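Long-range contacts in coenzyme A transferase (Yersinia pestis, PDB 3QLI), which probably catalyses the transfer of coenzyme A between carboxylic acids, with acetate as a likely partner: residues Pro51-Lys56 / Val203-Pro208; Met145-Pro150 / Glu179-Met184; Gly235-Met240 / Ala327-Val332; Arg256-Ile261 / Asn281-Leu286. One frame throughout, in Å; residues are numbered along the deposited sequence.

Contact 1. Residues Pro51-Lys56 / Val203-Pro208; sequences PPALLK and VENHVP
P52, A53 and L54, on the first turn of helix 52-63, pack against V203 and N205, where the outermost strand 201-204 of a parallel, Rossmann-like sheet runs out into loop. The ring of P52 crosses the amide of N205 obliquely, its CG 3.6 Å from N205 ND2, while the A53 methyl lies against the same amide, CB 3.8 Å from ND2. N205 CG is anti to the backbone N (chi1 -172°), which carries the amide toward the helix. Alanine is small enough to let the amide come in so close, and proline, which has no N-H to offer, suits the start of a helix. Next along the same turn, on the buried side, L54 packs its branched end on V203, an aliphatic pairing.

What sets these groups in place is the carboxylate of E179 on the neighbouring strand 175-180. It accepts from the backbone N of A53 and of L54, and from the amide of N205, joining the helix start to the strand end; the helix dipole would be expected to favour its negative charge. P29 and A32 of helix 29-32 close in on V203. At the deep end L54 CD2 rests 3.7 Å from V203 CG2 and 3.9 Å from V203 CG1.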
loop_
_atom_site.group_PDB
_atom_site.type_symbol
_atom_site.label_atom_id
_atom_site.label_comp_id
_atom_site.label_asym_id
_atom_site.label_seq_id
_atom_site.Cartn_x
_atom_site.Cartn_y
_atom_site.Cartn_z
ATOM N N PRO A 51 -18.171 -11.567 -22.963
ATOM C CA PRO A 51 -18.728 -12.331 -24.090
ATOM C C PRO A 51 -20.106 -11.829 -24.568
ATOM O O PRO A 51 -21.098 -12.031 -23.877
ATOM C CB PRO A 51 -18.811 -13.757 -23.527
ATOM C CG PRO A 51 -19.034 -13.555 -22.063
ATOM C CD PRO A 51 -18.352 -12.260 -21.676
ATOM N N PRO A 52 -20.160 -11.179 -25.744
ATOM C CA PRO A 52 -21.394 -10.497 -26.165
ATOM C C PRO A 52 -22.601 -11.399 -26.368
ATOM O O PRO A 52 -23.700 -10.983 -26.020
ATOM C CB PRO A 52 -21.004 -9.830 -27.497
ATOM C CG PRO A 52 -19.762 -10.570 -27.955
ATOM C CD PRO A 52 -19.044 -10.905 -26.669
ATOM N N ALA A 53 -22.425 -12.594 -26.911
ATOM C CA ALA A 53 -23.589 -13.444 -27.157
ATOM C C ALA A 53 -24.152 -14.011 -25.853
ATOM O O ALA A 53 -25.375 -14.080 -25.657
ATOM C CB ALA A 53 -23.251 -14.560 -28.149
ATOM N N LEU A 54 -23.254 -14.406 -24.956
ATOM C CA LEU A 54 -23.655 -14.929 -23.648
ATOM C C LEU A 54 -24.306 -13.826 -22.824
ATOM O O LEU A 54 -25.312 -14.058 -22.162
ATOM C CB LEU A 54 -22.450 -15.521 -22.893
ATOM C CG LEU A 54 -21.878 -16.817 -23.478
ATOM C CD1 LEU A 54 -20.582 -17.236 -22.758
ATOM C CD2 LEU A 54 -22.910 -17.954 -23.416
ATOM N N LEU A 55 -23.740 -12.629 -22.861
ATOM C CA LEU A 55 -24.298 -11.525 -22.081
ATOM C C LEU A 55 -25.647 -11.051 -22.637
ATOM O O LEU A 55 -26.541 -10.674 -21.874
ATOM C CB LEU A 55 -23.309 -10.365 -21.986
ATOM C CG LEU A 55 -22.069 -10.713 -21.150
ATOM C CD1 LEU A 55 -21.103 -9.541 -21.150
ATOM C CD2 LEU A 55 -22.432 -11.111 -19.716
ATOM N N LYS A 56 -25.799 -11.075 -23.958
ATOM C CA LYS A 56 -27.108 -10.753 -24.528
ATOM C C LYS A 56 -28.146 -11.776 -24.076
ATOM O O LYS A 56 -29.266 -11.414 -23.682
ATOM C CB LYS A 56 -27.047 -10.689 -26.058
ATOM C CG LYS A 56 -28.405 -10.440 -26.712
ATOM C CD LYS A 56 -28.274 -10.397 -28.230
ATOM C CE LYS A 56 -29.638 -10.291 -28.896
ATOM N NZ LYS A 56 -30.144 -8.892 -28.887
ATOM N N VAL A 203 -20.328 -21.755 -26.636
ATOM C CA VAL A 203 -21.074 -21.146 -27.737
ATOM C C VAL A 203 -20.057 -20.527 -28.680
ATOM O O VAL A 203 -18.896 -20.339 -28.300
ATOM C CB VAL A 203 -22.085 -20.073 -27.260
ATOM C CG1 VAL A 203 -23.041 -20.665 -26.227
ATOM C CG2 VAL A 203 -21.361 -18.838 -26.686
ATOM N N GLU A 204 -20.485 -20.226 -29.905
ATOM C CA GLU A 204 -19.599 -19.649 -30.920
ATOM C C GLU A 204 -20.200 -18.358 -31.438
ATOM O O GLU A 204 -21.382 -18.310 -31.806
ATOM C CB GLU A 204 -19.397 -20.618 -32.091
ATOM C CG GLU A 204 -18.688 -21.915 -31.706
ATOM C CD GLU A 204 -18.752 -23.001 -32.784
ATOM O OE1 GLU A 204 -19.701 -23.010 -33.603
ATOM O OE2 GLU A 204 -17.854 -23.867 -32.798
ATOM N N ASN A 205 -19.385 -17.313 -31.461
ATOM C CA ASN A 205 -19.810 -15.996 -31.916
ATOM C C ASN A 205 -18.607 -15.229 -32.432
ATOM O O ASN A 205 -17.852 -14.639 -31.646
ATOM C CB ASN A 205 -20.476 -15.201 -30.786
ATOM C CG ASN A 205 -21.105 -13.909 -31.282
ATOM O OD1 ASN A 205 -21.806 -13.907 -32.292
ATOM N ND2 ASN A 205 -20.848 -12.804 -30.586
ATOM N N HIS A 206 -18.432 -15.233 -33.751
ATOM C CA HIS A 206 -17.269 -14.598 -34.384
ATOM C C HIS A 206 -17.558 -13.161 -34.760
ATOM O O HIS A 206 -18.253 -12.901 -35.742
ATOM C CB HIS A 206 -16.860 -15.382 -35.630
ATOM C CG HIS A 206 -16.711 -16.853 -35.388
ATOM N ND1 HIS A 206 -15.691 -17.377 -34.622
ATOM C CD2 HIS A 206 -17.450 -17.907 -35.806
ATOM C CE1 HIS A 206 -15.810 -18.693 -34.575
ATOM N NE2 HIS A 206 -16.870 -19.040 -35.285
ATOM N N VAL A 207 -17.026 -12.227 -33.971
ATOM C CA VAL A 207 -17.220 -10.802 -34.203
ATOM C C VAL A 207 -15.965 -10.079 -33.752
ATOM O O VAL A 207 -15.269 -10.543 -32.854
ATOM C CB VAL A 207 -18.426 -10.238 -33.420
ATOM C CG1 VAL A 207 -19.736 -10.838 -33.934
ATOM C CG2 VAL A 207 -18.258 -10.499 -31.925
ATOM N N PRO A 208 -15.651 -8.952 -34.386
ATOM C CA PRO A 208 -14.411 -8.283 -33.982
ATOM C C PRO A 208 -14.443 -7.908 -32.501
ATOM O O PRO A 208 -15.509 -7.637 -31.948
ATOM C CB PRO A 208 -14.389 -7.035 -34.863
ATOM C CG PRO A 208 -15.166 -7.459 -36.109
ATOM C CD PRO A 208 -16.264 -8.341 -35.581
#

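Contact 2. Residues Met145-Pro150 / Glu179-Met184; sequences MHTVSP and EVNRYM
T147 and V148 face E179 and V180 across two parallel strands, with T147 and E179 turned to one side of the sheet and V148 and V180 to the other. On the valine side the two branched side chains meet by their CG2 methyls, 3.9 Å apart, and V180 CG1 reaches past this pair to P150 CA. Beta-branched residues suit such extended positions, and their methyls fill the buried side without asking for a polar partner.

On the threonine side, CG2 of T147 is anti to its backbone N and so points at the loop beyond E179: it touches N181 CB at 3.6 Å and M184 CE, also at 3.6 Å. M184 is bent at both chi2 (63°) and chi3 (80°), and the second bend brings its CE methyl back onto the threonine. The hydroxyl of T147 is turned elsewhere, to the backbone O of A49.

Between the faces, V148 N donates to E179 O over 2.8 Å, and N181 N approaches V148 O almost head-on, at 2.9 Å. Beyond the strand ends, P150 lays its CG 3.8 Å from R182 CA, above the turn. That turn, N181 to M184, is of type I, and N181 OD1 holds Y183 N at 2.9 Å while its ND2 binds V207 O. Asparagine suits the place because its short amide can bend back to its own backbone. The arrangement is a parallel strand pair running out into a type I turn, opened by an Asx turn at N181, at the C-terminal end of a Rossmann-like sheet, where functional loops commonly lie.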
loop_
_atom_site.group_PDB
_atom_site.type_symbol
_atom_site.label_atom_id
_atom_site.label_comp_id
_atom_site.label_asym_id
_atom_site.label_seq_id
_atom_site.Cartn_x
_atom_site.Cartn_y
_atom_site.Cartn_z
ATOM N N MET A 145 -17.933 -16.583 -17.232
ATOM C CA MET A 145 -18.075 -16.540 -18.693
ATOM C C MET A 145 -16.964 -15.675 -19.290
ATOM O O MET A 145 -16.677 -14.590 -18.782
ATOM C CB MET A 145 -19.467 -15.990 -19.085
ATOM C CG MET A 145 -20.603 -16.608 -18.246
ATOM S SD MET A 145 -22.253 -16.507 -19.003
ATOM C CE MET A 145 -22.435 -14.729 -19.043
ATOM N N HIS A 146 -16.350 -16.145 -20.373
ATOM C CA HIS A 146 -15.190 -15.461 -20.965
ATOM C C HIS A 146 -15.134 -15.834 -22.458
ATOM O O HIS A 146 -15.377 -16.994 -22.820
ATOM C CB HIS A 146 -13.919 -15.934 -20.234
ATOM C CG HIS A 146 -12.720 -15.033 -20.373
ATOM N ND1 HIS A 146 -11.975 -14.938 -21.534
ATOM C CD2 HIS A 146 -12.080 -14.265 -19.459
ATOM C CE1 HIS A 146 -10.955 -14.113 -21.336
ATOM N NE2 HIS A 146 -10.997 -13.689 -20.085
ATOM N N THR A 147 -14.840 -14.858 -23.312
ATOM C CA THR A 147 -14.567 -15.115 -24.738
ATOM C C THR A 147 -13.184 -15.765 -24.896
ATOM O O THR A 147 -12.223 -15.365 -24.225
ATOM C CB THR A 147 -14.611 -13.790 -25.531
ATOM O OG1 THR A 147 -15.902 -13.178 -25.360
ATOM C CG2 THR A 147 -14.301 -13.993 -27.030
ATOM N N VAL A 148 -13.088 -16.780 -25.751
ATOM C CA VAL A 148 -11.831 -17.512 -25.918
ATOM C C VAL A 148 -11.529 -17.687 -27.388
ATOM O O VAL A 148 -12.409 -17.546 -28.226
ATOM C CB VAL A 148 -11.873 -18.903 -25.265
ATOM C CG1 VAL A 148 -12.124 -18.779 -23.751
ATOM C CG2 VAL A 148 -12.919 -19.788 -25.941
ATOM N N SER A 149 -10.273 -17.982 -27.700
ATOM C CA SER A 149 -9.900 -18.295 -29.066
ATOM C C SER A 149 -10.420 -19.690 -29.376
ATOM O O SER A 149 -10.815 -20.428 -28.467
ATOM C CB SER A 149 -8.375 -18.251 -29.217
ATOM O OG SER A 149 -7.783 -19.208 -28.354
ATOM N N PRO A 150 -10.441 -20.059 -30.664
ATOM C CA PRO A 150 -10.917 -21.389 -31.054
ATOM C C PRO A 150 -10.078 -22.501 -30.427
ATOM O O PRO A 150 -8.881 -22.318 -30.192
ATOM C CB PRO A 150 -10.749 -21.379 -32.581
ATOM C CG PRO A 150 -10.872 -19.943 -32.956
ATOM C CD PRO A 150 -10.172 -19.201 -31.833
ATOM N N GLU A 179 -17.212 -18.453 -24.850
ATOM C CA GLU A 179 -17.707 -17.979 -26.126
ATOM C C GLU A 179 -16.521 -17.937 -27.082
ATOM O O GLU A 179 -15.639 -17.079 -26.969
ATOM C CB GLU A 179 -18.330 -16.594 -25.958
ATOM C CG GLU A 179 -18.823 -15.957 -27.258
ATOM C CD GLU A 179 -19.844 -14.861 -26.995
ATOM O OE1 GLU A 179 -20.590 -14.983 -25.993
ATOM O OE2 GLU A 179 -19.909 -13.882 -27.777
ATOM N N VAL A 180 -16.493 -18.902 -27.995
ATOM C CA VAL A 180 -15.437 -19.027 -28.981
ATOM C C VAL A 180 -15.574 -17.914 -30.018
ATOM O O VAL A 180 -16.669 -17.647 -30.531
ATOM C CB VAL A 180 -15.492 -20.418 -29.674
ATOM C CG1 VAL A 180 -14.629 -20.443 -30.956
ATOM C CG2 VAL A 180 -15.075 -21.518 -28.701
ATOM N N ASN A 181 -14.462 -17.261 -30.316
ATOM C CA ASN A 181 -14.453 -16.152 -31.263
ATOM C C ASN A 181 -13.145 -16.177 -32.025
ATOM O O ASN A 181 -12.083 -16.023 -31.426
ATOM C CB ASN A 181 -14.596 -14.831 -30.500
ATOM C CG ASN A 181 -14.686 -13.635 -31.412
ATOM O OD1 ASN A 181 -14.565 -13.757 -32.629
ATOM N ND2 ASN A 181 -14.915 -12.467 -30.833
ATOM N N ARG A 182 -13.201 -16.372 -33.341
ATOM C CA ARG A 182 -11.963 -16.477 -34.116
ATOM C C ARG A 182 -11.198 -15.157 -34.112
ATOM O O ARG A 182 -10.010 -15.116 -34.444
ATOM C CB ARG A 182 -12.231 -16.961 -35.548
ATOM C CG ARG A 182 -13.061 -16.005 -36.370
ATOM C CD ARG A 182 -13.134 -16.423 -37.845
ATOM N NE ARG A 182 -13.534 -15.284 -38.668
ATOM C CZ ARG A 182 -14.782 -15.039 -39.061
ATOM N NH1 ARG A 182 -15.762 -15.872 -38.731
ATOM N NH2 ARG A 182 -15.045 -13.965 -39.799
ATOM N N TYR A 183 -11.867 -14.075 -33.720
ATOM C CA TYR A 183 -11.180 -12.785 -33.590
ATOM C C TYR A 183 -10.369 -12.668 -32.296
ATOM O O TYR A 183 -9.577 -11.739 -32.141
ATOM C CB TYR A 183 -12.160 -11.618 -33.693
ATOM C CG TYR A 183 -12.735 -11.435 -35.074
ATOM C CD1 TYR A 183 -12.139 -10.574 -35.986
ATOM C CD2 TYR A 183 -13.872 -12.127 -35.471
ATOM C CE1 TYR A 183 -12.660 -10.401 -37.257
ATOM C CE2 TYR A 183 -14.399 -11.964 -36.746
ATOM C CZ TYR A 183 -13.792 -11.099 -37.630
ATOM O OH TYR A 183 -14.313 -10.937 -38.896
ATOM N N MET A 184 -10.561 -13.601 -31.368
ATOM C CA MET A 184 -9.784 -13.585 -30.124
ATOM C C MET A 184 -8.424 -14.237 -30.373
ATOM O O MET A 184 -8.356 -15.393 -30.762
ATOM C CB MET A 184 -10.522 -14.334 -29.001
ATOM C CG MET A 184 -9.771 -14.303 -27.667
ATOM S SD MET A 184 -9.571 -12.657 -26.967
ATOM C CE MET A 184 -11.177 -12.390 -26.219
#

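Contact 3. Residues Gly235-Met240 / Ala327-Val332; sequences GACLQM and AQNDNV
The amide of N329 lies beside the thiol of C237, with ND2 3.9 Å and CB 4.0 Å from SG, a van der Waals approach. Having SG anti to its backbone N (chi1 -175°) carries the sulfur out toward this amide. The oxygen of that amide is already engaged, since N329 OD1 accepts from the backbone N of T285 and of L286; with the plane held in this way, ND2 is left beside the sulfur. The second flat group, the amide of N331, stays short of the opposing backbone and reaches it through water: ND2 gives its hydrogen to a water at 2.7 Å, which in turn donates to G235 O, again at 2.7 Å.

The peptide carbonyl of N331 is the third. C237 N stands above its plane, 47° out of it, yet makes a fairly straight bond of 3.0 Å to N331 O. This is where two parallel strands begin to pair: C237 and V332 form a bridge, as 237-240 and 332-337 enter a mixed, Rossmann-like sheet side by side, with C237 and V332 turned to the same face. V332, beta-branched and at home in a strand, sets its CG1 against C237 O at 3.7 Å.

Both approaches to the strands need unusual backbones. G235 has a positive phi of 80°, readily taken by glycine, and N331 sits in the left-handed region, which asparagine tolerates better than most residues. Nearby, the hydroxyl of S373 bonds both N329 O and V332 N, tying this loop to the segment after helix 363-372.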
loop_
_atom_site.group_PDB
_atom_site.type_symbol
_atom_site.label_atom_id
_atom_site.label_comp_id
_atom_site.label_asym_id
_atom_site.label_seq_id
_atom_site.Cartn_x
_atom_site.Cartn_y
_atom_site.Cartn_z
ATOM N N GLY A 235 17.389 -0.225 -21.440
ATOM C CA GLY A 235 17.266 -1.358 -20.548
ATOM C C GLY A 235 16.123 -1.202 -19.557
ATOM O O GLY A 235 15.900 -2.087 -18.738
ATOM N N ALA A 236 15.403 -0.082 -19.622
ATOM C CA ALA A 236 14.240 0.124 -18.744
ATOM C C ALA A 236 13.184 -0.971 -18.929
ATOM O O ALA A 236 12.975 -1.473 -20.030
ATOM C CB ALA A 236 13.625 1.498 -18.983
ATOM N N CYS A 237 12.514 -1.336 -17.841
ATOM C CA CYS A 237 11.459 -2.332 -17.900
ATOM C C CYS A 237 10.126 -1.613 -17.668
ATOM O O CYS A 237 9.819 -1.204 -16.548
ATOM C CB CYS A 237 11.697 -3.395 -16.828
ATOM S SG CYS A 237 10.536 -4.774 -16.871
ATOM N N LEU A 238 9.338 -1.490 -18.730
ATOM C CA LEU A 238 8.201 -0.573 -18.772
ATOM C C LEU A 238 6.879 -1.144 -18.269
ATOM O O LEU A 238 6.523 -2.291 -18.563
ATOM C CB LEU A 238 7.975 -0.115 -20.206
ATOM C CG LEU A 238 9.118 0.595 -20.929
ATOM C CD1 LEU A 238 8.698 0.873 -22.363
ATOM C CD2 LEU A 238 9.459 1.880 -20.194
ATOM N N GLN A 239 6.157 -0.320 -17.517
ATOM C CA GLN A 239 4.710 -0.493 -17.347
ATOM C C GLN A 239 4.060 0.818 -17.759
ATOM O O GLN A 239 4.558 1.886 -17.401
ATOM C CB GLN A 239 4.334 -0.817 -15.905
ATOM C CG GLN A 239 2.813 -0.772 -15.657
ATOM C CD GLN A 239 2.349 0.564 -15.092
ATOM O OE1 GLN A 239 3.127 1.287 -14.463
ATOM N NE2 GLN A 239 1.072 0.900 -15.320
ATOM N N MET A 240 2.976 0.754 -18.531
ATOM C CA MET A 240 2.188 1.963 -18.742
ATOM C C MET A 240 0.717 1.685 -19.018
ATOM O O MET A 240 0.344 0.560 -19.319
ATOM C CB MET A 240 2.786 2.850 -19.833
ATOM C CG MET A 240 2.871 2.224 -21.199
ATOM S SD MET A 240 3.738 3.386 -22.306
ATOM C CE MET A 240 5.416 3.277 -21.702
ATOM N N ALA A 327 9.489 -5.478 -8.588
ATOM C CA ALA A 327 10.761 -4.925 -8.128
ATOM C C ALA A 327 11.966 -5.798 -8.468
ATOM O O ALA A 327 13.104 -5.342 -8.362
ATOM C CB ALA A 327 10.716 -4.666 -6.611
ATOM N N GLN A 328 11.730 -7.048 -8.852
ATOM C CA GLN A 328 12.851 -7.947 -9.164
ATOM C C GLN A 328 13.511 -7.622 -10.496
ATOM O O GLN A 328 14.660 -7.991 -10.736
ATOM C CB GLN A 328 12.417 -9.412 -9.127
ATOM C CG GLN A 328 11.738 -9.822 -7.807
ATOM C CD GLN A 328 12.572 -9.488 -6.590
ATOM O OE1 GLN A 328 13.730 -9.895 -6.493
ATOM N NE2 GLN A 328 11.987 -8.726 -5.646
ATOM N N ASN A 329 12.787 -6.934 -11.368
ATOM C CA ASN A 329 13.398 -6.432 -12.590
ATOM C C ASN A 329 14.057 -5.088 -12.305
ATOM O O ASN A 329 13.481 -4.252 -11.616
ATOM C CB ASN A 329 12.370 -6.328 -13.721
ATOM C CG ASN A 329 11.895 -7.694 -14.201
ATOM O OD1 ASN A 329 12.698 -8.615 -14.349
ATOM N ND2 ASN A 329 10.586 -7.833 -14.438
ATOM N N ASP A 330 15.281 -4.902 -12.807
ATOM C CA ASP A 330 16.009 -3.657 -12.614
ATOM C C ASP A 330 15.468 -2.578 -13.537
ATOM O O ASP A 330 14.938 -2.883 -14.616
ATOM C CB ASP A 330 17.492 -3.851 -12.934
ATOM C CG ASP A 330 18.227 -4.662 -11.878
ATOM O OD1 ASP A 330 17.597 -5.140 -10.911
ATOM O OD2 ASP A 330 19.455 -4.828 -12.033
ATOM N N ASN A 331 15.609 -1.320 -13.117
ATOM C CA ASN A 331 15.294 -0.188 -13.974
ATOM C C ASN A 331 13.843 -0.185 -14.425
ATOM O O ASN A 331 13.538 0.210 -15.542
ATOM C CB ASN A 331 16.233 -0.159 -15.194
ATOM C CG ASN A 331 17.704 -0.040 -14.796
ATOM O OD1 ASN A 331 18.092 0.875 -14.069
ATOM N ND2 ASN A 331 18.516 -0.977 -15.255
ATOM N N VAL A 332 12.945 -0.626 -13.553
ATOM C CA VAL A 332 11.527 -0.495 -13.843
ATOM C C VAL A 332 11.189 0.976 -14.028
ATOM O O VAL A 332 11.655 1.837 -13.270
ATOM C CB VAL A 332 10.661 -1.077 -12.707
ATOM C CG1 VAL A 332 9.182 -0.730 -12.924
ATOM C CG2 VAL A 332 10.858 -2.593 -12.624
HETATM O O HOH W 1 17.788 -2.929 -16.963
#

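Contact 4. Residues Arg256-Ile261 / Asn281-Leu286; sequences RNDLGI and NQRKTL
Strand 260-261, at the margin of a mixed Rossmann-like sheet, is met by the loop 281-286 at N281, which does a strand's work with a single residue. Its backbone N donates to L259 O at 2.9 Å, close to straight, and its side-chain OD1 accepts from I261 N at 2.8 Å with an angle of 163°. The amide thus takes the place a neighbouring strand's carbonyl would hold, and the left-handed backbone of N281, common for asparagine, belongs to the turn. ND2 of the same amide binds S291 OG, which fixes its rotation.

K284 continues the grip. Its chain runs beside G260 and ends with NZ 2.9 Å from I261 O; NZ also donates to R290 O, so the buried ammonium is shared between two carbonyls. G260 suits the place because a beta carbon there would run into K284 CG.

Farther out the contact is ionic and looser. The side chains of D258 and R283 cross at about a right angle: D258 CB sits 3.5 Å above one face of the guanidinium, offset toward its rim, and OD2 makes a weak salt bridge to NH2 at 3.3 Å. The other carboxylate oxygen, OD1, is taken by T280 OG1. Where the backbones draw apart, a water receives the N-H of R283 at 2.8 Å and donates to D258 O. This is a loop bonded along the outermost strand of a beta-alpha-beta unit, strand 237-240, helix 244-252 and strand 260-261, just ahead of E264, which binds coenzyme A covalently.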
loop_
_atom_site.group_PDB
_atom_site.type_symbol
_atom_site.label_atom_id
_atom_site.label_comp_id
_atom_site.label_asym_id
_atom_site.label_seq_id
_atom_site.Cartn_x
_atom_site.Cartn_y
_atom_site.Cartn_z
ATOM N N ARG A 256 15.207 3.852 -28.350
ATOM C CA ARG A 256 15.851 3.093 -27.283
ATOM C C ARG A 256 16.195 1.670 -27.722
ATOM O O ARG A 256 15.739 1.196 -28.759
ATOM C CB ARG A 256 14.953 3.033 -26.037
ATOM C CG ARG A 256 14.615 4.380 -25.425
ATOM C CD ARG A 256 15.798 4.989 -24.665
ATOM N NE ARG A 256 15.373 6.176 -23.922
ATOM C CZ ARG A 256 15.224 7.374 -24.479
ATOM N NH1 ARG A 256 15.483 7.527 -25.771
ATOM N NH2 ARG A 256 14.819 8.411 -23.757
ATOM N N ASN A 257 17.007 0.990 -26.922
ATOM C CA ASN A 257 17.292 -0.410 -27.179
ATOM C C ASN A 257 17.198 -1.267 -25.914
ATOM O O ASN A 257 17.369 -0.777 -24.799
ATOM C CB ASN A 257 18.665 -0.578 -27.827
ATOM C CG ASN A 257 19.792 -0.184 -26.904
ATOM O OD1 ASN A 257 20.059 -0.860 -25.905
ATOM N ND2 ASN A 257 20.473 0.913 -27.236
ATOM N N ASP A 258 16.919 -2.548 -26.117
ATOM C CA ASP A 258 16.856 -3.531 -25.043
ATOM C C ASP A 258 15.887 -3.178 -23.916
ATOM O O ASP A 258 16.111 -3.532 -22.761
ATOM C CB ASP A 258 18.253 -3.818 -24.496
ATOM C CG ASP A 258 19.054 -4.734 -25.412
ATOM O OD1 ASP A 258 18.510 -5.777 -25.866
ATOM O OD2 ASP A 258 20.225 -4.399 -25.686
ATOM N N LEU A 259 14.804 -2.491 -24.251
ATOM C CA LEU A 259 13.751 -2.282 -23.255
ATOM C C LEU A 259 13.053 -3.600 -22.932
ATOM O O LEU A 259 13.078 -4.558 -23.724
ATOM C CB LEU A 259 12.729 -1.260 -23.742
ATOM C CG LEU A 259 13.284 0.129 -24.055
ATOM C CD1 LEU A 259 12.162 1.107 -24.403
ATOM C CD2 LEU A 259 14.082 0.645 -22.874
ATOM N N GLY A 260 12.438 -3.649 -21.752
ATOM C CA GLY A 260 11.624 -4.787 -21.371
ATOM C C GLY A 260 10.207 -4.325 -21.089
ATOM O O GLY A 260 9.952 -3.118 -20.958
ATOM N N ILE A 261 9.283 -5.279 -20.995
ATOM C CA ILE A 261 7.904 -4.964 -20.640
ATOM C C ILE A 261 7.429 -5.858 -19.501
ATOM O O ILE A 261 7.537 -7.081 -19.575
ATOM C CB ILE A 261 6.942 -5.153 -21.841
ATOM C CG1 ILE A 261 7.166 -4.066 -22.902
ATOM C CG2 ILE A 261 5.472 -5.131 -21.373
ATOM C CD1 ILE A 261 6.359 -4.292 -24.171
ATOM N N ASN A 281 13.451 -7.412 -23.889
ATOM C CA ASN A 281 13.319 -8.120 -22.616
ATOM C C ASN A 281 14.571 -8.874 -22.161
ATOM O O ASN A 281 14.516 -9.697 -21.240
ATOM C CB ASN A 281 12.123 -9.080 -22.652
ATOM C CG ASN A 281 10.798 -8.347 -22.697
ATOM O OD1 ASN A 281 10.399 -7.707 -21.719
ATOM N ND2 ASN A 281 10.107 -8.436 -23.828
ATOM N N GLN A 282 15.701 -8.584 -22.795
ATOM C CA GLN A 282 16.947 -9.258 -22.465
ATOM C C GLN A 282 17.594 -8.763 -21.169
ATOM O O GLN A 282 18.474 -9.434 -20.640
ATOM C CB GLN A 282 17.944 -9.152 -23.627
ATOM C CG GLN A 282 17.531 -10.009 -24.816
ATOM C CD GLN A 282 17.245 -11.441 -24.395
ATOM O OE1 GLN A 282 18.010 -12.037 -23.633
ATOM N NE2 GLN A 282 16.128 -11.990 -24.860
ATOM N N ARG A 283 17.160 -7.611 -20.652
ATOM C CA ARG A 283 17.727 -7.092 -19.401
ATOM C C ARG A 283 16.872 -7.402 -18.170
ATOM O O ARG A 283 17.256 -7.077 -17.046
ATOM C CB ARG A 283 17.995 -5.577 -19.489
ATOM C CG ARG A 283 18.719 -5.117 -20.770
ATOM C CD ARG A 283 20.238 -5.183 -20.674
ATOM N NE ARG A 283 20.872 -4.652 -21.886
ATOM C CZ ARG A 283 21.246 -3.380 -22.054
ATOM N NH1 ARG A 283 21.065 -2.492 -21.085
ATOM N NH2 ARG A 283 21.813 -2.993 -23.197
ATOM N N LYS A 284 15.715 -8.023 -18.375
ATOM C CA LYS A 284 14.874 -8.423 -17.248
ATOM C C LYS A 284 15.488 -9.557 -16.441
ATOM O O LYS A 284 16.242 -10.391 -16.960
ATOM C CB LYS A 284 13.464 -8.830 -17.703
ATOM C CG LYS A 284 12.666 -7.706 -18.362
ATOM C CD LYS A 284 11.136 -7.905 -18.191
ATOM C CE LYS A 284 10.664 -9.202 -18.798
ATOM N NZ LYS A 284 9.174 -9.384 -18.745
ATOM N N THR A 285 15.145 -9.584 -15.160
ATOM C CA THR A 285 15.516 -10.683 -14.284
ATOM C C THR A 285 14.467 -11.800 -14.357
ATOM O O THR A 285 14.803 -12.983 -14.413
ATOM C CB THR A 285 15.673 -10.184 -12.839
ATOM O OG1 THR A 285 16.785 -9.290 -12.782
ATOM C CG2 THR A 285 15.879 -11.352 -11.856
ATOM N N LEU A 286 13.194 -11.426 -14.359
ATOM C CA LEU A 286 12.133 -12.418 -14.480
ATOM C C LEU A 286 11.589 -12.406 -15.896
ATOM O O LEU A 286 11.598 -11.364 -16.558
ATOM C CB LEU A 286 10.993 -12.109 -13.501
ATOM C CG LEU A 286 11.374 -12.047 -12.025
ATOM C CD1 LEU A 286 10.134 -11.766 -11.131
ATOM C CD2 LEU A 286 12.060 -13.348 -11.614
HETATM O O HOH W 2 15.055 -5.821 -21.253
#

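In the fold
The four contacts form two pairs, one in each Rossmann-like sheet. Contacts 1 and 2, with centres about 8 Å apart, share the parallel sheet of the N-terminal part, where strands 143-148, 175-180 and 201-204 run side by side; along the chain contact 2 is nested inside contact 1. Contacts 3 and 4, also about 8 Å apart between centres, meet in the mixed sheet through the adjacent strands 237-240 and 260-261, with contact 4 nested inside contact 3. The first pair closes before the second opens, and centres of the two pairs lie about 31 to 37 Å apart. The chain thus builds one sheet after the other, consistent with two Rossmann-like domains.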